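Local coordinates for protein PvdO (PDB 5HHA) that binds calcium, acts in periplasmic chromophore maturation and may have the oxidase activity of the formylglycine-generating enzyme family, at residues F77-Y82 with G279-R284; P122-V127 with N195-V200. All coordinates share one frame; numbering follows the deposited sequence. Where two conformers were deposited one is given.

Both contacts belong to a single domain of the formylglycine-generating enzyme (sulfatase-modifying factor) family, and their centres lie about 16 Å apart. Along the chain, 77-82 comes first, then 122-127 and 195-200, and finally 279-284, so interaction 1 brackets interaction 2. Interaction 1 pairs two strands of the mixed sheet, about 8 Å from the chain centre; interaction 2 joins two loops, about 13 Å from that centre. They meet directly: Tyr82 CG lies 3.5 Å from Val200 CG2, and Phe280 CE1 lies 4.2 Å from Ala126 CB. Tyr82 and Phe280 of the strand contact thus pack on the loop contact, whose Ser198 side chain is about 7 Å from the bound calcium ion.

Interaction 1: F77-Y82 with G279-R284; sequences FAISRY and GFRVAR
Arg281 enters from 279-284 with its side chain extended from CG to NE, which carries the guanidinium past Ser80 to the turn at Arg81. There NH1 donates to Ser80 O at 3.1 Å, with the acceptor only 3° out of the guanidinium plane, and makes a weaker, more bent bond to Arg81 O. One nitrogen thus grips two successive carbonyls of the turn, while NE is salt-bridged to Glu219 and NH2 bonds Tyr211 O, fixing the rotation of the group. The next residue, Val282, gives its N-H to Ser80 OG at 3.2 Å. Ser80 OG sits between its own backbone N and carbonyl carbon (chi1 58°), a setting from which it also donates to Tyr82 O, within its own segment, at 2.8 Å. Val282 O in turn accepts from Ser80 N at 2.9 Å. From here strand 77-80 runs antiparallel to strand 278-285 within the mixed sheet of this formylglycine-generating-enzyme-type domain, and strand 42-52 flanks 77-80 as well. Ala283 faces Ile79 as a non-hydrogen-bonded pair, with CA atoms 4.2 Å apart and Ile79 CG2 lying 4.3 Å from Ala283 CB on the same face. Arg284 closes the hydrogen-bonded pair with Ala78: Ala78 N reaches Arg284 O at 3.0 Å, and Arg284 N returns to Ala78 O. The Arg284 guanidinium leads away to a salt bridge with Asp35.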
loop_
_atom_site.group_PDB
_atom_site.type_symbol
_atom_site.label_atom_id
_atom_site.label_comp_id
_atom_site.label_asym_id
_atom_site.label_seq_id
_atom_site.Cartn_x
_atom_site.Cartn_y
_atom_site.Cartn_z
ATOM N N PHE A 77 -13.340 2.753 -8.899
ATOM C CA PHE A 77 -12.988 1.454 -8.333
ATOM C C PHE A 77 -12.718 1.690 -6.862
ATOM O O PHE A 77 -12.507 2.824 -6.431
ATOM C CB PHE A 77 -11.760 0.851 -9.025
ATOM C CG PHE A 77 -10.522 1.673 -8.882
ATOM C CD1 PHE A 77 -10.314 2.795 -9.659
ATOM C CD2 PHE A 77 -9.535 1.295 -7.970
ATOM C CE1 PHE A 77 -9.155 3.558 -9.515
ATOM C CE2 PHE A 77 -8.370 2.032 -7.833
ATOM C CZ PHE A 77 -8.181 3.160 -8.591
ATOM N N ALA A 78 -12.768 0.636 -6.056
ATOM C CA ALA A 78 -12.545 0.773 -4.620
ATOM C C ALA A 78 -11.182 0.217 -4.220
ATOM O O ALA A 78 -10.703 -0.751 -4.801
ATOM C CB ALA A 78 -13.650 0.054 -3.864
ATOM N N ILE A 79 -10.607 0.821 -3.190
ATOM C CA ILE A 79 -9.432 0.254 -2.520
ATOM C C ILE A 79 -9.698 0.235 -1.042
ATOM O O ILE A 79 -10.546 0.960 -0.552
ATOM C CB ILE A 79 -8.110 1.027 -2.845
ATOM C CG1 ILE A 79 -8.125 2.422 -2.228
ATOM C CG2 ILE A 79 -7.828 1.066 -4.324
ATOM C CD1 ILE A 79 -6.725 3.076 -2.243
ATOM N N SER A 80 -8.950 -0.578 -0.317
ATOM C CA SER A 80 -9.082 -0.564 1.131
ATOM C C SER A 80 -8.534 0.764 1.659
ATOM O O SER A 80 -7.430 1.197 1.283
ATOM C CB SER A 80 -8.442 -1.800 1.741
ATOM O OG SER A 80 -7.075 -1.947 1.415
ATOM N N ARG A 81 -9.342 1.460 2.452
ATOM C CA ARG A 81 -8.918 2.779 2.912
ATOM C C ARG A 81 -7.737 2.699 3.862
ATOM O O ARG A 81 -6.980 3.677 4.032
ATOM C CB ARG A 81 -10.082 3.588 3.505
ATOM C CG ARG A 81 -10.707 3.070 4.775
ATOM C CD ARG A 81 -11.707 4.110 5.246
ATOM N NE ARG A 81 -12.376 3.765 6.492
ATOM C CZ ARG A 81 -13.112 4.632 7.182
ATOM N NH1 ARG A 81 -13.290 5.868 6.723
ATOM N NH2 ARG A 81 -13.688 4.252 8.322
ATOM N N TYR A 82 -7.604 1.543 4.500
ATOM C CA TYR A 82 -6.446 1.199 5.313
ATOM C C TYR A 82 -5.689 0.054 4.647
ATOM O O TYR A 82 -6.239 -0.655 3.796
ATOM C CB TYR A 82 -6.884 0.692 6.684
ATOM C CG TYR A 82 -7.819 1.607 7.429
ATOM C CD1 TYR A 82 -7.422 2.882 7.777
ATOM C CD2 TYR A 82 -9.100 1.198 7.808
ATOM C CE1 TYR A 82 -8.252 3.722 8.486
ATOM C CE2 TYR A 82 -9.940 2.042 8.518
ATOM C CZ TYR A 82 -9.503 3.299 8.824
ATOM O OH TYR A 82 -10.338 4.137 9.531
ATOM N N GLY A 279 3.084 -4.934 4.053
ATOM C CA GLY A 279 1.691 -5.352 4.143
ATOM C C GLY A 279 1.039 -5.183 2.770
ATOM O O GLY A 279 1.691 -5.385 1.740
ATOM N N PHE A 280 -0.241 -4.797 2.747
ATOM C CA PHE A 280 -0.948 -4.735 1.467
ATOM C C PHE A 280 -2.294 -4.106 1.612
ATOM O O PHE A 280 -2.877 -4.106 2.698
ATOM C CB PHE A 280 -1.109 -6.117 0.836
ATOM C CG PHE A 280 -1.979 -7.067 1.636
ATOM C CD1 PHE A 280 -1.480 -7.739 2.749
ATOM C CD2 PHE A 280 -3.287 -7.338 1.241
ATOM C CE1 PHE A 280 -2.260 -8.638 3.443
ATOM C CE2 PHE A 280 -4.077 -8.233 1.943
ATOM C CZ PHE A 280 -3.558 -8.893 3.033
ATOM N N ARG A 281 -2.785 -3.553 0.510
ATOM C CA ARG A 281 -4.189 -3.204 0.360
ATOM C C ARG A 281 -4.807 -4.184 -0.646
ATOM O O ARG A 281 -4.111 -4.905 -1.353
ATOM C CB ARG A 281 -4.343 -1.770 -0.150
ATOM C CG ARG A 281 -3.850 -0.740 0.806
ATOM C CD ARG A 281 -3.986 0.674 0.251
ATOM N NE ARG A 281 -3.147 1.541 1.035
ATOM C CZ ARG A 281 -3.542 2.282 2.068
ATOM N NH1 ARG A 281 -4.827 2.437 2.373
ATOM N NH2 ARG A 281 -2.631 2.914 2.790
ATOM N N VAL A 282 -6.143 -4.170 -0.703
ATOM C CA VAL A 282 -6.860 -4.824 -1.770
ATOM C C VAL A 282 -7.724 -3.805 -2.487
ATOM O O VAL A 282 -8.112 -2.765 -1.946
ATOM C CB VAL A 282 -7.741 -6.010 -1.264
ATOM C CG1 VAL A 282 -6.886 -7.152 -0.739
ATOM C CG2 VAL A 282 -8.751 -5.576 -0.200
ATOM N N ALA A 283 -8.052 -4.166 -3.722
ATOM C CA ALA A 283 -8.942 -3.371 -4.562
ATOM C C ALA A 283 -10.161 -4.208 -4.918
ATOM O O ALA A 283 -10.088 -5.435 -4.911
ATOM C CB ALA A 283 -8.228 -2.920 -5.829
ATOM N N ARG A 284 -11.234 -3.522 -5.296
ATOM C CA ARG A 284 -12.498 -4.180 -5.609
ATOM C C ARG A 284 -13.144 -3.462 -6.782
ATOM O O ARG A 284 -13.293 -2.241 -6.756
ATOM C CB ARG A 284 -13.393 -4.165 -4.366
ATOM C CG ARG A 284 -14.888 -3.985 -4.592
ATOM C CD ARG A 284 -15.649 -5.232 -4.262
ATOM N NE ARG A 284 -16.886 -5.023 -3.487
ATOM C CZ ARG A 284 -18.014 -4.499 -3.971
ATOM N NH1 ARG A 284 -18.074 -4.049 -5.209
ATOM N NH2 ARG A 284 -19.068 -4.406 -3.192
#

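Interaction 2: P122-V127 with N195-V200; sequences PRQPAV and NFTSPV
Thr197 holds OG1 between its backbone N and carbonyl carbon (chi1 56°), a setting that directs the hydroxyl at 122-127, and Val200 places CG1 anti to its carbonyl carbon (chi1 -60°), beside Arg123 O and the ring of Pro125. Neither segment contains regular helix or strand: this is a loop-to-loop contact in the formylglycine-generating-enzyme-type domain, joining the connection between helices 86-96 and 131-145 to the loop that runs on from the calcium ligand Tyr194. Its backbone tie is one hydrogen bond, Val200 N to Arg123 O at 2.8 Å; the N-H points almost straight at the oxygen (165°). Pro199 CA adds a CA-H...O contact to the same oxygen. Both methyls of Val200 also crowd this carbonyl, CG1 coming within 3.3 Å of Arg123 O, and the Val200 and Pro125 side chains run past each other in opposite directions, with CG1 packed on Pro125 CG. CG2 also meets NH1 of Arg123, whose side chain is bent at both chi2 and chi3 and crosses the valine at about a right angle. The CD corner of the Pro125 ring points at Thr197, 3.7 Å from its CB, and the same CD lies 3.4 Å from Ser198 O. The aliphatic CG of Gln124 lies over the peptide between Ser198 and Pro199, 3.7 Å from Ser198 C. Outside the two segments, Phe196 O accepts from ND2 of the calcium ligand Asn186, and Ser198 N bonds Asn216 OD1. Of two waters that extend the contact, one donates to Val200 O and accepts a weak bond from Arg123 NH1; the other donates both to Pro125 O, at 2.7 Å, and to Thr197 OG1, at 2.8 Å.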
loop_
_atom_site.group_PDB
_atom_site.type_symbol
_atom_site.label_atom_id
_atom_site.label_comp_id
_atom_site.label_asym_id
_atom_site.label_seq_id
_atom_site.Cartn_x
_atom_site.Cartn_y
_atom_site.Cartn_z
ATOM N N PRO A 122 -4.682 -6.056 16.712
ATOM C CA PRO A 122 -5.492 -6.455 15.564
ATOM C C PRO A 122 -5.767 -5.341 14.558
ATOM O O PRO A 122 -6.132 -5.673 13.439
ATOM C CB PRO A 122 -6.786 -6.931 16.211
ATOM C CG PRO A 122 -6.831 -6.145 17.504
ATOM C CD PRO A 122 -5.438 -6.158 17.975
ATOM N N ARG A 123 -5.557 -4.081 14.930
ATOM C CA ARG A 123 -5.718 -2.996 13.974
ATOM C C ARG A 123 -4.397 -2.502 13.413
ATOM O O ARG A 123 -4.409 -1.620 12.565
ATOM C CB ARG A 123 -6.467 -1.825 14.594
ATOM C CG ARG A 123 -7.817 -2.238 15.152
ATOM C CD ARG A 123 -8.926 -1.619 14.433
ATOM N NE ARG A 123 -9.259 -2.457 13.308
ATOM C CZ ARG A 123 -9.588 -2.011 12.106
ATOM N NH1 ARG A 123 -9.633 -0.703 11.855
ATOM N NH2 ARG A 123 -9.882 -2.900 11.166
ATOM N N GLN A 124 -3.274 -3.058 13.832
ATOM C CA GLN A 124 -2.036 -2.746 13.123
ATOM C C GLN A 124 -2.072 -3.482 11.780
ATOM O O GLN A 124 -2.805 -4.444 11.594
ATOM C CB GLN A 124 -0.826 -3.165 13.942
ATOM C CG GLN A 124 -0.356 -2.084 14.922
ATOM C CD GLN A 124 0.561 -2.646 15.986
ATOM O OE1 GLN A 124 1.762 -2.794 15.794
ATOM N NE2 GLN A 124 -0.004 -2.967 17.140
ATOM N N PRO A 125 -1.269 -3.030 10.798
ATOM C CA PRO A 125 -1.300 -3.691 9.488
ATOM C C PRO A 125 -0.849 -5.143 9.543
ATOM O O PRO A 125 0.109 -5.501 10.240
ATOM C CB PRO A 125 -0.308 -2.875 8.642
ATOM C CG PRO A 125 -0.197 -1.572 9.331
ATOM C CD PRO A 125 -0.404 -1.843 10.803
ATOM N N ALA A 126 -1.510 -5.975 8.752
ATOM C CA ALA A 126 -1.000 -7.307 8.454
ATOM C C ALA A 126 0.359 -7.180 7.776
ATOM O O ALA A 126 0.567 -6.324 6.889
ATOM C CB ALA A 126 -1.949 -8.036 7.538
ATOM N N VAL A 127 1.291 -8.029 8.160
ATOM C CA VAL A 127 2.613 -8.080 7.559
ATOM C C VAL A 127 3.028 -9.559 7.454
ATOM O O VAL A 127 2.224 -10.463 7.738
ATOM C CB VAL A 127 3.629 -7.273 8.400
ATOM C CG1 VAL A 127 3.308 -5.780 8.347
ATOM C CG2 VAL A 127 3.699 -7.776 9.858
ATOM N N ASN A 195 7.167 3.304 17.579
ATOM C CA ASN A 195 8.429 2.746 17.133
ATOM C C ASN A 195 8.255 1.785 15.978
ATOM O O ASN A 195 9.066 1.792 15.067
ATOM C CB ASN A 195 9.144 1.993 18.249
ATOM C CG ASN A 195 9.441 2.860 19.452
ATOM O OD1 ASN A 195 9.206 2.447 20.629
ATOM N ND2 ASN A 195 9.967 4.039 19.207
ATOM N N PHE A 196 7.254 0.922 16.064
ATOM C CA PHE A 196 6.923 -0.006 14.996
ATOM C C PHE A 196 5.659 0.487 14.304
ATOM O O PHE A 196 5.476 1.690 14.173
ATOM C CB PHE A 196 6.825 -1.430 15.552
ATOM C CG PHE A 196 8.059 -1.837 16.293
ATOM C CD1 PHE A 196 9.173 -2.259 15.615
ATOM C CD2 PHE A 196 8.119 -1.716 17.671
ATOM C CE1 PHE A 196 10.328 -2.613 16.297
ATOM C CE2 PHE A 196 9.275 -2.072 18.371
ATOM C CZ PHE A 196 10.365 -2.511 17.684
ATOM N N THR A 197 4.801 -0.405 13.807
ATOM C CA THR A 197 3.587 0.056 13.119
ATOM C C THR A 197 2.585 0.650 14.111
ATOM O O THR A 197 2.663 0.403 15.338
ATOM C CB THR A 197 2.937 -1.060 12.310
ATOM O OG1 THR A 197 2.675 -2.153 13.199
ATOM C CG2 THR A 197 3.836 -1.523 11.179
ATOM N N SER A 198 1.648 1.412 13.583
ATOM C CA SER A 198 0.574 2.038 14.316
ATOM C C SER A 198 -0.739 1.424 13.864
ATOM O O SER A 198 -0.866 0.909 12.761
ATOM C CB SER A 198 0.566 3.546 14.011
ATOM O OG SER A 198 0.737 3.792 12.600
ATOM N N PRO A 199 -1.769 1.479 14.721
ATOM C CA PRO A 199 -3.078 1.036 14.254
ATOM C C PRO A 199 -3.433 1.789 12.996
ATOM O O PRO A 199 -3.134 2.971 12.863
ATOM C CB PRO A 199 -4.025 1.402 15.413
ATOM C CG PRO A 199 -3.136 1.536 16.598
ATOM C CD PRO A 199 -1.787 1.982 16.100
ATOM N N VAL A 200 -4.108 1.136 12.070
ATOM C CA VAL A 200 -4.459 1.805 10.828
ATOM C C VAL A 200 -5.335 3.017 11.140
ATOM O O VAL A 200 -6.194 2.970 12.043
ATOM C CB VAL A 200 -5.125 0.843 9.830
ATOM C CG1 VAL A 200 -4.169 -0.311 9.504
ATOM C CG2 VAL A 200 -6.482 0.323 10.357
HETATM O O HOH W 1 -7.461 1.146 13.795
HETATM O O HOH W 2 2.092 -4.508 11.852
#